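PDB 2JEP: xyloglucanase from Paenibacillus pabuli, which probably hydrolyses the beta-1,4-glucan backbone of plant cell-wall xyloglucan as a family 5 glycoside hydrolase. Local coordinates for residues 143-148 against 200-205; 188-193 against 236-241; 263-268 against 298-303. One frame throughout, in Å; residues are numbered along the deposited sequence. Where two conformers were deposited one is given.

Contact 1. Residues 143-148 against 200-205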
loop_
_atom_site.group_PDB
_atom_site.type_symbol
_atom_site.label_atom_id
_atom_site.label_comp_id
_atom_site.label_asym_id
_atom_site.label_seq_id
_atom_site.Cartn_x
_atom_site.Cartn_y
_atom_site.Cartn_z
ATOM N N LEU A 143 -0.029 12.477 11.773
ATOM C CA LEU A 143 -1.162 11.574 11.924
ATOM C C LEU A 143 -0.653 10.447 12.808
ATOM O O LEU A 143 -0.283 9.370 12.358
ATOM C CB LEU A 143 -1.654 11.098 10.554
ATOM C CG LEU A 143 -2.839 10.138 10.584
ATOM C CD1 LEU A 143 -4.115 10.787 11.158
ATOM C CD2 LEU A 143 -3.080 9.547 9.199
ATOM N N LEU A 144 -0.585 10.760 14.098
ATOM C CA LEU A 144 0.169 9.989 15.065
ATOM C C LEU A 144 -0.755 9.421 16.111
ATOM O O LEU A 144 -1.313 10.170 16.918
ATOM C CB LEU A 144 1.268 10.849 15.739
ATOM C CG LEU A 144 2.288 11.491 14.809
ATOM C CD1 LEU A 144 3.304 12.320 15.584
ATOM C CD2 LEU A 144 2.986 10.496 13.875
ATOM N N VAL A 145 -0.871 8.089 16.138
ATOM C CA VAL A 145 -1.760 7.472 17.133
ATOM C C VAL A 145 -1.343 7.830 18.574
ATOM O O VAL A 145 -2.154 7.810 19.467
ATOM C CB VAL A 145 -1.841 5.951 16.972
ATOM C CG1 VAL A 145 -2.529 5.601 15.643
ATOM C CG2 VAL A 145 -0.450 5.298 17.075
ATOM N N ASN A 146 -0.051 8.089 18.764
ATOM C CA ASN A 146 0.531 8.441 20.052
ATOM C C ASN A 146 0.543 9.947 20.306
ATOM O O ASN A 146 0.931 10.382 21.385
ATOM C CB ASN A 146 1.956 7.888 20.183
ATOM C CG ASN A 146 2.872 8.297 19.052
ATOM O OD1 ASN A 146 3.854 9.073 19.248
ATOM N ND2 ASN A 146 2.572 7.822 17.878
ATOM N N GLY A 147 0.118 10.748 19.338
ATOM C CA GLY A 147 0.176 12.187 19.476
ATOM C C GLY A 147 -0.705 12.702 20.583
ATOM O O GLY A 147 -1.747 12.131 20.891
ATOM N N GLY A 148 -0.298 13.810 21.191
ATOM C CA GLY A 148 -1.026 14.337 22.322
ATOM C C GLY A 148 -2.302 15.088 22.032
ATOM O O GLY A 148 -3.154 15.202 22.907
ATOM N N ASN A 200 -8.345 3.143 14.846
ATOM C CA ASN A 200 -9.697 2.781 14.423
ATOM C C ASN A 200 -10.552 4.028 14.211
ATOM O O ASN A 200 -11.368 4.092 13.289
ATOM C CB ASN A 200 -10.368 1.859 15.444
ATOM C CG ASN A 200 -9.719 0.491 15.567
ATOM O OD1 ASN A 200 -9.297 -0.113 14.569
ATOM N ND2 ASN A 200 -9.718 -0.050 16.795
ATOM N N ALA A 201 -10.354 5.028 15.071
ATOM C CA ALA A 201 -11.084 6.289 14.929
ATOM C C ALA A 201 -10.735 6.970 13.618
ATOM O O ALA A 201 -11.608 7.502 12.948
ATOM C CB ALA A 201 -10.824 7.207 16.118
ATOM N N TYR A 202 -9.454 6.969 13.240
ATOM C CA TYR A 202 -9.061 7.561 11.959
ATOM C C TYR A 202 -9.778 6.825 10.828
ATOM O O TYR A 202 -10.332 7.444 9.923
ATOM C CB TYR A 202 -7.540 7.536 11.731
ATOM C CG TYR A 202 -6.676 8.142 12.815
ATOM C CD1 TYR A 202 -7.159 9.087 13.707
ATOM C CD2 TYR A 202 -5.335 7.775 12.930
ATOM C CE1 TYR A 202 -6.366 9.589 14.705
ATOM C CE2 TYR A 202 -4.529 8.278 13.930
ATOM C CZ TYR A 202 -5.041 9.186 14.830
ATOM O OH TYR A 202 -4.235 9.651 15.830
ATOM N N ASN A 203 -9.762 5.493 10.858
ATOM C CA ASN A 203 -10.430 4.770 9.765
ATOM C C ASN A 203 -11.910 5.137 9.689
ATOM O O ASN A 203 -12.443 5.287 8.595
ATOM C CB ASN A 203 -10.282 3.251 9.906
ATOM C CG ASN A 203 -8.929 2.736 9.445
ATOM O OD1 ASN A 203 -8.293 3.337 8.589
ATOM N ND2 ASN A 203 -8.502 1.584 9.980
ATOM N N GLN A 204 -12.560 5.267 10.840
ATOM C CA GLN A 204 -14.003 5.609 10.854
ATOM C C GLN A 204 -14.259 7.010 10.317
ATOM O O GLN A 204 -15.185 7.242 9.544
ATOM C CB GLN A 204 -14.564 5.452 12.265
ATOM C CG GLN A 204 -16.087 5.570 12.290
ATOM C CD GLN A 204 -16.727 4.432 11.514
ATOM O OE1 GLN A 204 -16.653 3.267 11.933
ATOM N NE2 GLN A 204 -17.306 4.742 10.352
ATOM N N ILE A 205 -13.448 7.966 10.766
ATOM C CA ILE A 205 -13.535 9.350 10.263
ATOM C C ILE A 205 -13.334 9.401 8.755
ATOM O O ILE A 205 -14.078 10.092 8.025
ATOM C CB ILE A 205 -12.490 10.260 10.990
ATOM C CG1 ILE A 205 -12.884 10.441 12.459
ATOM C CG2 ILE A 205 -12.380 11.633 10.313
ATOM C CD1 ILE A 205 -11.717 10.887 13.358
#
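The ring of Tyr202 takes Leu143 over one face and the carbonyl of Leu144 at an edge, near the ring plane. Leu143 CD1 stands 3.8 Å from the ring centroid, 16° off the normal, a CH-pi contact displaced toward the rim on the CD2 and CE2 side. Leu143 CG lies anti to the backbone N (chi1 180°), which carries the CD1 methyl over the ring although the CA-CB bond of Leu143 does not itself aim at the helix. Val145 CG1 meets the ring obliquely, 3.8 Å from Tyr202 CE2. At the phenol end, Tyr202 OH lies 3.2 Å from Leu144 O, but its hydrogen bond is with the side chain of Gln150. Gln150 OE1 bonds Tyr202 OH, while its NE2 donates to Leu144 O and Gly147 O, so one amide ties the phenol to the turn. In this TIM barrel the contact joins the long loop between strand 125-128 and helix 150-167 to the side of helix 193-211. The loop reverses in a type I beta turn from Leu144 to Gly147, closed by Gly147 N to Leu144 O at 2.9 Å. Ile153 and Tyr157 of helix 150-167 touch Leu143, while Tyr195 and Leu199, from earlier in helix 193-211, pack on Val145. Val145 O accepts a hydrogen bond from Asn198 ND2 of that helix.

Contact 2. Residues 188-193 against 236-241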
loop_
_atom_site.group_PDB
_atom_site.type_symbol
_atom_site.label_atom_id
_atom_site.label_comp_id
_atom_site.label_asym_id
_atom_site.label_seq_id
_atom_site.Cartn_x
_atom_site.Cartn_y
_atom_site.Cartn_z
ATOM N N TYR A 188 7.498 -2.298 17.715
ATOM C CA TYR A 188 7.159 -3.499 16.925
ATOM C C TYR A 188 6.522 -4.611 17.721
ATOM O O TYR A 188 6.184 -5.679 17.133
ATOM C CB TYR A 188 8.406 -4.027 16.229
ATOM C CG TYR A 188 8.766 -3.123 15.116
ATOM C CD1 TYR A 188 9.615 -2.044 15.315
ATOM C CD2 TYR A 188 8.228 -3.319 13.852
ATOM C CE1 TYR A 188 9.934 -1.199 14.272
ATOM C CE2 TYR A 188 8.527 -2.489 12.830
ATOM C CZ TYR A 188 9.366 -1.427 13.036
ATOM O OH TYR A 188 9.690 -0.589 12.017
ATOM N N GLY A 189 6.353 -4.370 19.022
ATOM C CA GLY A 189 5.682 -5.297 19.903
ATOM C C GLY A 189 4.197 -5.033 19.918
ATOM O O GLY A 189 3.651 -4.361 19.048
ATOM N N ASN A 190 3.523 -5.613 20.885
ATOM C CA ASN A 190 2.077 -5.639 20.898
ATOM C C ASN A 190 1.564 -4.200 20.960
ATOM O O ASN A 190 2.090 -3.356 21.702
ATOM C CB ASN A 190 1.525 -6.450 22.073
ATOM C CG ASN A 190 1.817 -7.954 21.964
ATOM O OD1 ASN A 190 2.347 -8.434 20.970
ATOM N ND2 ASN A 190 1.444 -8.695 23.005
ATOM N N PRO A 191 0.528 -3.907 20.182
ATOM C CA PRO A 191 -0.023 -2.556 20.146
ATOM C C PRO A 191 -0.667 -2.099 21.436
ATOM O O PRO A 191 -1.438 -2.814 22.077
ATOM C CB PRO A 191 -1.104 -2.634 19.080
ATOM C CG PRO A 191 -1.135 -3.989 18.615
ATOM C CD PRO A 191 -0.123 -4.804 19.226
ATOM N N ASN A 192 -0.391 -0.853 21.770
ATOM C CA ASN A 192 -1.096 -0.177 22.844
ATOM C C ASN A 192 -2.585 -0.063 22.469
ATOM O O ASN A 192 -2.903 0.463 21.410
ATOM C CB ASN A 192 -0.408 1.194 22.994
ATOM C CG ASN A 192 -1.046 2.099 24.009
ATOM O OD1 ASN A 192 -2.250 2.320 23.982
ATOM N ND2 ASN A 192 -0.215 2.702 24.883
ATOM N N SER A 193 -3.476 -0.565 23.323
ATOM C CA SER A 193 -4.887 -0.599 23.005
ATOM C C SER A 193 -5.498 0.789 22.814
ATOM O O SER A 193 -6.362 0.963 21.936
ATOM C CB SER A 193 -5.672 -1.355 24.065
ATOM O OG SER A 193 -5.412 -0.842 25.351
ATOM N N GLY A 236 -5.440 -10.781 14.824
ATOM C CA GLY A 236 -5.528 -11.256 16.196
ATOM C C GLY A 236 -6.332 -10.346 17.094
ATOM O O GLY A 236 -6.877 -9.333 16.664
ATOM N N ASN A 237 -6.412 -10.718 18.370
ATOM C CA ASN A 237 -7.256 -9.986 19.314
ATOM C C ASN A 237 -6.487 -8.867 19.990
ATOM O O ASN A 237 -6.210 -8.907 21.191
ATOM C CB ASN A 237 -7.843 -10.958 20.352
ATOM C CG ASN A 237 -8.873 -10.298 21.231
ATOM O OD1 ASN A 237 -9.459 -9.274 20.857
ATOM N ND2 ASN A 237 -9.103 -10.871 22.401
ATOM N N TYR A 238 -6.122 -7.851 19.209
ATOM C CA TYR A 238 -5.277 -6.756 19.664
ATOM C C TYR A 238 -5.950 -5.405 19.640
ATOM O O TYR A 238 -5.368 -4.416 20.111
ATOM C CB TYR A 238 -4.003 -6.667 18.807
ATOM C CG TYR A 238 -3.097 -7.875 18.956
ATOM C CD1 TYR A 238 -2.220 -7.975 20.031
ATOM C CD2 TYR A 238 -3.134 -8.913 18.031
ATOM C CE1 TYR A 238 -1.375 -9.083 20.165
ATOM C CE2 TYR A 238 -2.282 -10.015 18.148
ATOM C CZ TYR A 238 -1.413 -10.101 19.223
ATOM O OH TYR A 238 -0.579 -11.206 19.306
ATOM N N GLY A 239 -7.171 -5.358 19.132
ATOM C CA GLY A 239 -7.928 -4.116 19.135
ATOM C C GLY A 239 -8.460 -3.627 17.802
ATOM O O GLY A 239 -9.220 -2.659 17.773
ATOM N N PHE A 240 -8.085 -4.262 16.687
ATOM C CA PHE A 240 -8.633 -3.794 15.404
ATOM C C PHE A 240 -10.154 -3.924 15.399
ATOM O O PHE A 240 -10.686 -4.933 15.840
ATOM C CB PHE A 240 -8.064 -4.620 14.244
ATOM C CG PHE A 240 -8.517 -4.164 12.873
ATOM C CD1 PHE A 240 -8.075 -2.973 12.340
ATOM C CD2 PHE A 240 -9.419 -4.908 12.141
ATOM C CE1 PHE A 240 -8.486 -2.582 11.078
ATOM C CE2 PHE A 240 -9.853 -4.489 10.897
ATOM C CZ PHE A 240 -9.382 -3.331 10.370
ATOM N N THR A 241 -10.837 -2.907 14.877
ATOM C CA THR A 241 -12.255 -2.975 14.615
ATOM C C THR A 241 -12.562 -2.573 13.184
ATOM O O THR A 241 -11.878 -1.728 12.608
ATOM C CB THR A 241 -13.097 -2.144 15.599
ATOM O OG1 THR A 241 -12.751 -0.766 15.475
ATOM C CG2 THR A 241 -12.899 -2.626 17.045
HETATM O O HOH W 1 -3.506 -4.533 22.044
#
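A single water joins the two loops: it donates to Pro191 O and to Tyr238 O, each at 2.7 Å, and so links main chains that share no direct hydrogen bond. The closest side-chain approaches beside this bridge are carbon to carbon. Tyr238 reaches across from 236-241 with CG anti to its carbonyl carbon (chi1 -65°), and one long side of its ring runs past Asn190 and Pro191. Pro191 CD approaches Tyr238 CD1 obliquely at 3.9 Å, and the next ring carbon, Pro191 CG, lies 3.9 Å from Tyr238 CB. The proline thus touches both the root of the tyrosine side chain and the first part of its ring.

Farther out, the Asn190 amide sits by the same ring side, its CG 3.8 Å from Tyr238 CE1. The amide and ring planes are turned 62° apart, so the two groups are not stacked. Asn190 OD1 is instead bonded to Tyr233 OH, a hydroxyl that also bonds Tyr188 O, and the Tyr233 ring packs edge-to-face with Tyr238. Tyr233 therefore serves both loops, bonding the amide of one and packing against the ring of the other. The main chain of 236-241 bends sharply here: Asn237 is the centre of an inverse gamma turn, and Gly239 follows with a positive phi of 125°, where a side chain would run into Tyr238 O.

This surface contact lies among the connections of the TIM barrel. The 188-193 loop leads from strand 175-178 into helix 193-211, where Asn192 is the N-cap and its OD1 accepts from Tyr195 N; the 236-241 loop leaves helix 231-235 on the way to strand 259-265, and Tyr196 of helix 193-211 packs against both Pro191 and Tyr238.

Contact 3. Residues 263-268 against 298-303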
loop_
_atom_site.group_PDB
_atom_site.type_symbol
_atom_site.label_atom_id
_atom_site.label_comp_id
_atom_site.label_asym_id
_atom_site.label_seq_id
_atom_site.Cartn_x
_atom_site.Cartn_y
_atom_site.Cartn_z
ATOM N N ALA A 263 -2.823 -5.005 4.282
ATOM C CA ALA A 263 -1.658 -5.447 5.059
ATOM C C ALA A 263 -0.458 -5.390 4.124
ATOM O O ALA A 263 -0.622 -5.376 2.879
ATOM C CB ALA A 263 -1.842 -6.888 5.646
ATOM N N HIS A 264 0.738 -5.296 4.717
ATOM C CA HIS A 264 1.994 -5.315 3.973
ATOM C C HIS A 264 2.804 -6.537 4.377
ATOM O O HIS A 264 2.644 -7.022 5.482
ATOM C CB HIS A 264 2.799 -4.036 4.232
ATOM C CG HIS A 264 2.149 -2.792 3.704
ATOM N ND1 HIS A 264 2.611 -1.522 3.986
ATOM C CD2 HIS A 264 1.017 -2.629 2.975
ATOM C CE1 HIS A 264 1.815 -0.635 3.394
ATOM N NE2 HIS A 264 0.844 -1.279 2.764
ATOM N N TYR A 265 3.666 -7.015 3.489
ATOM C CA TYR A 265 4.364 -8.269 3.748
ATOM C C TYR A 265 5.797 -8.229 3.247
ATOM O O TYR A 265 6.038 -8.149 2.043
ATOM C CB TYR A 265 3.631 -9.428 3.084
ATOM C CG TYR A 265 4.070 -10.787 3.573
ATOM C CD1 TYR A 265 3.614 -11.273 4.782
ATOM C CD2 TYR A 265 4.992 -11.563 2.866
ATOM C CE1 TYR A 265 4.030 -12.517 5.243
ATOM C CE2 TYR A 265 5.399 -12.793 3.332
ATOM C CZ TYR A 265 4.912 -13.259 4.515
ATOM O OH TYR A 265 5.298 -14.493 5.012
ATOM N N TYR A 266 6.735 -8.309 4.187
ATOM C CA TYR A 266 8.156 -8.327 3.891
ATOM C C TYR A 266 8.856 -9.367 4.782
ATOM O O TYR A 266 10.017 -9.177 5.157
ATOM C CB TYR A 266 8.766 -6.956 4.134
ATOM C CG TYR A 266 8.279 -5.812 3.248
ATOM C CD1 TYR A 266 8.830 -5.597 2.009
ATOM C CD2 TYR A 266 7.323 -4.928 3.689
ATOM C CE1 TYR A 266 8.468 -4.507 1.248
ATOM C CE2 TYR A 266 6.943 -3.841 2.935
ATOM C CZ TYR A 266 7.498 -3.644 1.703
ATOM O OH TYR A 266 7.209 -2.536 0.937
ATOM N N SER A 267 8.157 -10.446 5.111
ATOM C CA SER A 267 8.733 -11.457 5.993
ATOM C C SER A 267 9.338 -12.599 5.210
ATOM O O SER A 267 8.794 -13.000 4.197
ATOM C CB SER A 267 7.670 -12.026 6.921
ATOM O OG SER A 267 7.148 -11.030 7.798
ATOM N N PRO A 268 10.459 -13.151 5.688
ATOM C CA PRO A 268 11.256 -12.720 6.815
ATOM C C PRO A 268 12.136 -11.547 6.447
ATOM O O PRO A 268 12.763 -11.535 5.390
ATOM C CB PRO A 268 12.105 -13.961 7.143
ATOM C CG PRO A 268 12.287 -14.617 5.803
ATOM C CD PRO A 268 11.059 -14.316 4.997
ATOM N N GLU A 298 7.844 -21.064 3.147
ATOM C CA GLU A 298 6.558 -21.262 2.475
ATOM C C GLU A 298 5.434 -21.560 3.461
ATOM O O GLU A 298 4.285 -21.141 3.244
ATOM C CB GLU A 298 6.672 -22.427 1.483
ATOM C CG GLU A 298 7.561 -22.175 0.256
ATOM C CD GLU A 298 9.025 -22.574 0.419
ATOM O OE1 GLU A 298 9.558 -22.598 1.552
ATOM O OE2 GLU A 298 9.630 -22.870 -0.643
ATOM N N ASP A 299 5.747 -22.315 4.510
ATOM C CA ASP A 299 4.748 -22.647 5.525
ATOM C C ASP A 299 4.239 -21.427 6.279
ATOM O O ASP A 299 3.037 -21.319 6.579
ATOM C CB ASP A 299 5.242 -23.743 6.490
ATOM C CG ASP A 299 6.660 -23.490 7.084
ATOM O OD1 ASP A 299 7.357 -22.499 6.732
ATOM O OD2 ASP A 299 7.083 -24.308 7.966
ATOM N N TYR A 300 5.148 -20.519 6.569
ATOM C CA TYR A 300 4.797 -19.268 7.246
ATOM C C TYR A 300 3.954 -18.370 6.365
ATOM O O TYR A 300 2.937 -17.820 6.789
ATOM C CB TYR A 300 6.072 -18.569 7.705
ATOM C CG TYR A 300 5.814 -17.303 8.463
ATOM C CD1 TYR A 300 5.441 -17.346 9.780
ATOM C CD2 TYR A 300 5.962 -16.075 7.871
ATOM C CE1 TYR A 300 5.206 -16.183 10.490
ATOM C CE2 TYR A 300 5.714 -14.896 8.567
ATOM C CZ TYR A 300 5.362 -14.955 9.876
ATOM O OH TYR A 300 5.114 -13.781 10.552
ATOM N N LEU A 301 4.346 -18.250 5.103
ATOM C CA LEU A 301 3.586 -17.472 4.148
ATOM C C LEU A 301 2.150 -18.007 4.049
ATOM O O LEU A 301 1.184 -17.232 4.054
ATOM C CB LEU A 301 4.291 -17.511 2.794
ATOM C CG LEU A 301 3.561 -16.939 1.590
ATOM C CD1 LEU A 301 3.192 -15.458 1.785
ATOM C CD2 LEU A 301 4.407 -17.125 0.351
ATOM N N GLU A 302 2.022 -19.324 3.956
ATOM C CA GLU A 302 0.695 -19.956 3.950
ATOM C C GLU A 302 -0.155 -19.588 5.168
ATOM O O GLU A 302 -1.319 -19.185 5.019
ATOM C CB GLU A 302 0.874 -21.476 3.821
ATOM C CG GLU A 302 -0.363 -22.315 4.144
ATOM C CD GLU A 302 -1.541 -22.121 3.218
ATOM O OE1 GLU A 302 -1.348 -21.800 2.013
ATOM O OE2 GLU A 302 -2.697 -22.295 3.699
ATOM N N SER A 303 0.403 -19.742 6.363
ATOM C CA SER A 303 -0.317 -19.442 7.610
ATOM C C SER A 303 -0.736 -17.976 7.666
ATOM O O SER A 303 -1.854 -17.633 8.052
ATOM C CB SER A 303 0.581 -19.745 8.819
ATOM O OG SER A 303 -0.088 -19.469 10.047
HETATM O O HOH W 2 7.019 -11.660 10.415
#
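Strand 259-265, sixth in the eight-stranded TIM barrel, meets the first turns of helix 298-313, which precedes the seventh strand; the contact belongs to this beta-alpha unit. Tyr265 comes off the strand with CG anti to the backbone N (chi1 -166°) and drives its phenol end between two helix residues. Tyr265 OH reaches the edge of the Tyr300 ring, near its plane, 3.3 Å from Tyr300 CD2. The same hydroxyl oxygen lies 3.5 Å from Leu301 CA. Leu301 CD1 comes obliquely to the Tyr265 ring, 3.8 Å from Tyr265 CE2. The two tyrosines cross without stacking; each has an edge-to-face partner elsewhere, Phe305 for Tyr265 and Trp295 for Tyr300. Helix 336-353 packs on Tyr265 and Leu301, Tyr343 against the first and Ala346 against the second. In the turn that follows the strand, Ser267 CB packs 3.8 Å from Tyr300 CE2, just ahead of the cis peptide bond to Pro268. There the contact turns polar: one water lies 2.7 Å from Ser267 OG and 2.9 Å from Tyr300 OH, hydrogen-bonded to both.

Overall arrangement
All three contacts turn on tyrosine rings within one TIM barrel, but at different depths. Contact 1 is buried, contact 3 partly buried and contact 2 at the surface. Contacts 1 and 2 both border helix 193-211, contact 1 on its side and contact 2 at its N-terminal end, and touch directly: Asn200 ND2 probably hydrogen-bonds Gly239 O, 2.8 Å away, and Asn200 OD1 probably accepts from Thr241 N. Contact 3 stands apart, its centre about 27 Å from that of contact 1 and about 19 Å from that of contact 2. It alone includes a barrel strand. In contact 1 aliphatic groups pack on the ring and the Gln150 amide bonds its hydroxyl, whereas water bridges backbone carbonyls in contact 2 and side-chain hydroxyls in contact 3.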